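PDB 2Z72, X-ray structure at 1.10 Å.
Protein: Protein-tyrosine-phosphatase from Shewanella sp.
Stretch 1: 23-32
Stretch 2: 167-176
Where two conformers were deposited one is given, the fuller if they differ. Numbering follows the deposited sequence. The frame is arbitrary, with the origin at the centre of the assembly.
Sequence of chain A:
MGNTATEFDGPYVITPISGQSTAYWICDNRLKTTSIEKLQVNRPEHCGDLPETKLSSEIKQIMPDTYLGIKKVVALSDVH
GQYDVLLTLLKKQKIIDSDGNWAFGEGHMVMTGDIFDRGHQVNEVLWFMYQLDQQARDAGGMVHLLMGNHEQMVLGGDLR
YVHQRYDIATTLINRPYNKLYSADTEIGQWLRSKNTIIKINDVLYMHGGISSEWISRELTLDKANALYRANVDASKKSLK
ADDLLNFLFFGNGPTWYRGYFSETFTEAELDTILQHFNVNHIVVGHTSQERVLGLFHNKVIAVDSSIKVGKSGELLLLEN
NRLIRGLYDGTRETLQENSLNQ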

# COMPACT_ATOMS: atom_id res chain seq x y z
N ALA A 23 -14.25 -7.29 17.51
CA ALA A 23 -12.83 -7.41 17.36
C ALA A 23 -12.32 -8.73 17.96
O ALA A 23 -12.67 -9.08 19.11
CB ALA A 23 -12.12 -6.24 18.03
N TYR A 24 -11.47 -9.41 17.20
CA TYR A 24 -10.79 -10.61 17.59
C TYR A 24 -9.32 -10.26 17.87
O TYR A 24 -8.66 -9.67 17.00
CB TYR A 24 -10.87 -11.68 16.53
CG TYR A 24 -12.25 -12.19 16.26
CD1 TYR A 24 -13.01 -11.79 15.17
CD2 TYR A 24 -12.87 -13.07 17.06
CE1 TYR A 24 -14.27 -12.28 14.96
CE2 TYR A 24 -14.15 -13.55 16.85
CZ TYR A 24 -14.85 -13.16 15.80
OH TYR A 24 -16.10 -13.62 15.58
N TRP A 25 -8.81 -10.66 19.02
CA TRP A 25 -7.47 -10.36 19.48
C TRP A 25 -6.78 -11.65 19.83
O TRP A 25 -7.36 -12.51 20.53
CB TRP A 25 -7.49 -9.49 20.73
CG TRP A 25 -8.35 -8.28 20.66
CD1 TRP A 25 -9.70 -8.23 20.87
CD2 TRP A 25 -7.99 -6.93 20.38
NE1 TRP A 25 -10.18 -6.99 20.73
CE2 TRP A 25 -9.16 -6.13 20.43
CE3 TRP A 25 -6.78 -6.30 20.09
CZ2 TRP A 25 -9.13 -4.75 20.19
CZ3 TRP A 25 -6.76 -4.93 19.86
CH2 TRP A 25 -7.94 -4.15 19.92
N ILE A 26 -5.54 -11.81 19.37
CA ILE A 26 -4.68 -12.89 19.86
C ILE A 26 -3.81 -12.32 20.96
O ILE A 26 -3.01 -11.43 20.72
CB ILE A 26 -3.79 -13.47 18.75
CG1 ILE A 26 -4.59 -13.87 17.55
CG2 ILE A 26 -3.01 -14.66 19.30
CD1 ILE A 26 -5.82 -14.72 17.82
N CYS A 27 -4.05 -12.79 22.19
CA CYS A 27 -3.34 -12.29 23.37
C CYS A 27 -2.68 -13.47 24.06
O CYS A 27 -3.38 -14.32 24.63
CB CYS A 27 -4.33 -11.58 24.29
SG CYS A 27 -5.36 -10.35 23.51
N ASP A 28 -1.37 -13.60 24.00
CA ASP A 28 -0.65 -14.72 24.64
C ASP A 28 -1.18 -16.04 24.12
O ASP A 28 -1.40 -16.97 24.93
CB ASP A 28 -0.79 -14.65 26.14
CG ASP A 28 0.33 -15.27 26.96
OD1 ASP A 28 1.42 -15.62 26.48
OD2 ASP A 28 0.03 -15.35 28.17
N ASN A 29 -1.32 -16.19 22.84
CA ASN A 29 -1.73 -17.41 22.16
C ASN A 29 -3.15 -17.88 22.55
O ASN A 29 -3.49 -19.05 22.35
CB ASN A 29 -0.78 -18.60 22.28
CG ASN A 29 0.35 -18.55 21.25
OD1 ASN A 29 0.46 -17.58 20.49
ND2 ASN A 29 1.21 -19.56 21.25
N ARG A 30 -3.99 -16.95 22.97
CA ARG A 30 -5.36 -17.27 23.26
C ARG A 30 -6.21 -16.18 22.58
O ARG A 30 -5.76 -15.05 22.36
CB ARG A 30 -5.62 -17.28 24.77
CG ARG A 30 -4.90 -18.37 25.53
CD ARG A 30 -5.60 -19.74 25.59
NE ARG A 30 -5.48 -20.46 24.31
CZ ARG A 30 -4.58 -21.26 23.81
NH1 ARG A 30 -4.77 -21.77 22.58
NH2 ARG A 30 -3.51 -21.51 24.58
N LEU A 31 -7.44 -16.50 22.25
CA LEU A 31 -8.35 -15.55 21.62
C LEU A 31 -9.15 -14.79 22.64
O LEU A 31 -9.77 -15.37 23.51
CB LEU A 31 -9.27 -16.34 20.70
CG LEU A 31 -10.29 -15.51 19.89
CD1 LEU A 31 -9.60 -14.47 19.01
CD2 LEU A 31 -11.19 -16.42 19.08
N LYS A 32 -9.23 -13.50 22.43
CA LYS A 32 -10.16 -12.62 23.11
C LYS A 32 -11.05 -11.97 22.06
O LYS A 32 -10.56 -11.55 21.02
CB LYS A 32 -9.49 -11.60 24.01
CG LYS A 32 -8.76 -12.12 25.26
CD LYS A 32 -8.36 -11.01 26.23
CE LYS A 32 -7.70 -11.40 27.55
NZ LYS A 32 -7.62 -10.25 28.53
N ASP A 167 -0.40 -18.35 11.63
CA ASP A 167 -1.16 -19.61 11.84
C ASP A 167 -1.88 -19.62 13.20
O ASP A 167 -2.84 -20.35 13.37
CB ASP A 167 -0.22 -20.84 11.75
CG ASP A 167 0.36 -21.17 10.44
OD1 ASP A 167 1.21 -22.08 10.32
OD2 ASP A 167 -0.04 -20.53 9.43
N ILE A 168 -1.39 -18.86 14.17
CA ILE A 168 -2.07 -18.76 15.44
C ILE A 168 -3.44 -18.14 15.23
O ILE A 168 -4.50 -18.67 15.61
CB ILE A 168 -1.23 -18.01 16.51
CG1 ILE A 168 0.11 -18.68 16.84
CG2 ILE A 168 -2.07 -17.83 17.78
CD1 ILE A 168 -0.08 -20.07 17.39
N ALA A 169 -3.50 -16.99 14.54
CA ALA A 169 -4.76 -16.31 14.30
C ALA A 169 -5.68 -17.19 13.47
O ALA A 169 -6.88 -17.27 13.78
CB ALA A 169 -4.50 -14.99 13.60
N THR A 170 -5.19 -17.83 12.42
CA THR A 170 -6.11 -18.63 11.60
C THR A 170 -6.65 -19.82 12.35
O THR A 170 -7.80 -20.21 12.16
CB THR A 170 -5.48 -19.04 10.25
OG1 THR A 170 -4.23 -19.72 10.48
CG2 THR A 170 -5.18 -17.82 9.42
N THR A 171 -5.85 -20.41 13.23
CA THR A 171 -6.35 -21.55 14.06
C THR A 171 -7.35 -21.03 15.06
O THR A 171 -8.46 -21.57 15.19
CB THR A 171 -5.17 -22.26 14.73
OG1 THR A 171 -4.36 -22.86 13.71
CG2 THR A 171 -5.71 -23.43 15.57
N LEU A 172 -7.02 -19.99 15.83
CA LEU A 172 -7.88 -19.55 16.93
C LEU A 172 -9.17 -18.90 16.47
O LEU A 172 -10.20 -19.11 17.09
CB LEU A 172 -7.11 -18.60 17.85
CG LEU A 172 -5.98 -19.26 18.63
CD1 LEU A 172 -5.24 -18.21 19.44
CD2 LEU A 172 -6.51 -20.36 19.58
N ILE A 173 -9.10 -18.19 15.37
CA ILE A 173 -10.30 -17.57 14.77
C ILE A 173 -11.00 -18.52 13.82
O ILE A 173 -12.12 -18.28 13.28
CB ILE A 173 -9.95 -16.21 14.15
CG1 ILE A 173 -9.31 -15.29 15.17
CG2 ILE A 173 -11.12 -15.49 13.53
CD1 ILE A 173 -8.60 -14.07 14.62
N ASN A 174 -10.35 -19.65 13.58
CA ASN A 174 -10.91 -20.72 12.81
C ASN A 174 -11.38 -20.33 11.42
O ASN A 174 -12.49 -20.61 10.97
CB ASN A 174 -12.05 -21.41 13.64
CG ASN A 174 -12.37 -22.76 13.09
OD1 ASN A 174 -11.58 -23.43 12.43
ND2 ASN A 174 -13.59 -23.18 13.41
N ARG A 175 -10.48 -19.66 10.71
CA ARG A 175 -10.72 -19.34 9.31
C ARG A 175 -9.39 -19.10 8.64
O ARG A 175 -8.43 -18.69 9.32
CB ARG A 175 -11.68 -18.22 9.14
CG ARG A 175 -11.16 -16.96 9.69
CD ARG A 175 -12.38 -16.05 9.90
NE ARG A 175 -13.10 -16.34 11.15
CZ ARG A 175 -14.09 -15.61 11.65
NH1 ARG A 175 -14.49 -14.52 11.02
NH2 ARG A 175 -14.66 -15.97 12.79
N PRO A 176 -9.37 -19.35 7.35
CA PRO A 176 -8.09 -19.19 6.63
C PRO A 176 -7.71 -17.73 6.50
O PRO A 176 -8.51 -16.79 6.66
CB PRO A 176 -8.32 -19.81 5.27
CG PRO A 176 -9.77 -19.75 5.07
CD PRO A 176 -10.41 -19.88 6.43
O HOH W 1 -16.80 -13.80 12.77

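A two-stranded hairpin packs against the end of a helix mainly through apolar side chains, with a few backbone atoms joining in, and no hydrogen bond passes directly between the stretches; 464 Å² is buried in all. The hairpin is closed by a type I' turn from Cys27 to Arg30 and held by paired backbone bonds, Trp25 N to Lys32 O and Lys32 N to Trp25 O, both 2.8 Å. Strand alternation sends the CA-to-CB bonds of Tyr24 and Ile26 toward the helix and those of Trp25 and Cys27 away from it.

Leu172 covers the most surface. Its CD1 lies 3.9 Å from Ile26 CD1 and 3.5 Å from Asn29 O, so this methyl reaches both strand and turn. Its CD2 is 3.7 Å from Arg30 NH1, and its carbonyl O is 3.5 Å from Leu31 CD2, a van der Waals approach.

Ile26, buried, meets four residues of the second stretch. Its CG2 touches Ile168 CG2 at 3.6 Å, its CG1 lies 4.1 Å from Ala169 CB, and its CD1 comes within 4.0 Å of Ala169 CA and 4.3 Å of Ile173 CD1. The small side chain of Ala169 accompanies a close backbone approach, 6.5 Å between Ile26 CA and Ala169 CA.

Ile173 points sideways at CB, but the end of its side chain comes nearer the hairpin. Its CD1 is 3.8 Å from Tyr24 CB, its CG1 is 3.9 Å from Leu31 CD1, and its CG2 sits over one face of the Tyr24 ring. Beyond it, water 1 bridges the stretches, 2.9 Å from Tyr24 OH and accepting a hydrogen bond from Arg175 NH1 at 3.0 Å. Arg175 NE donates to Ile173 O at 3.0 Å, which helps hold the guanidinium beside the tyrosine hydroxyl.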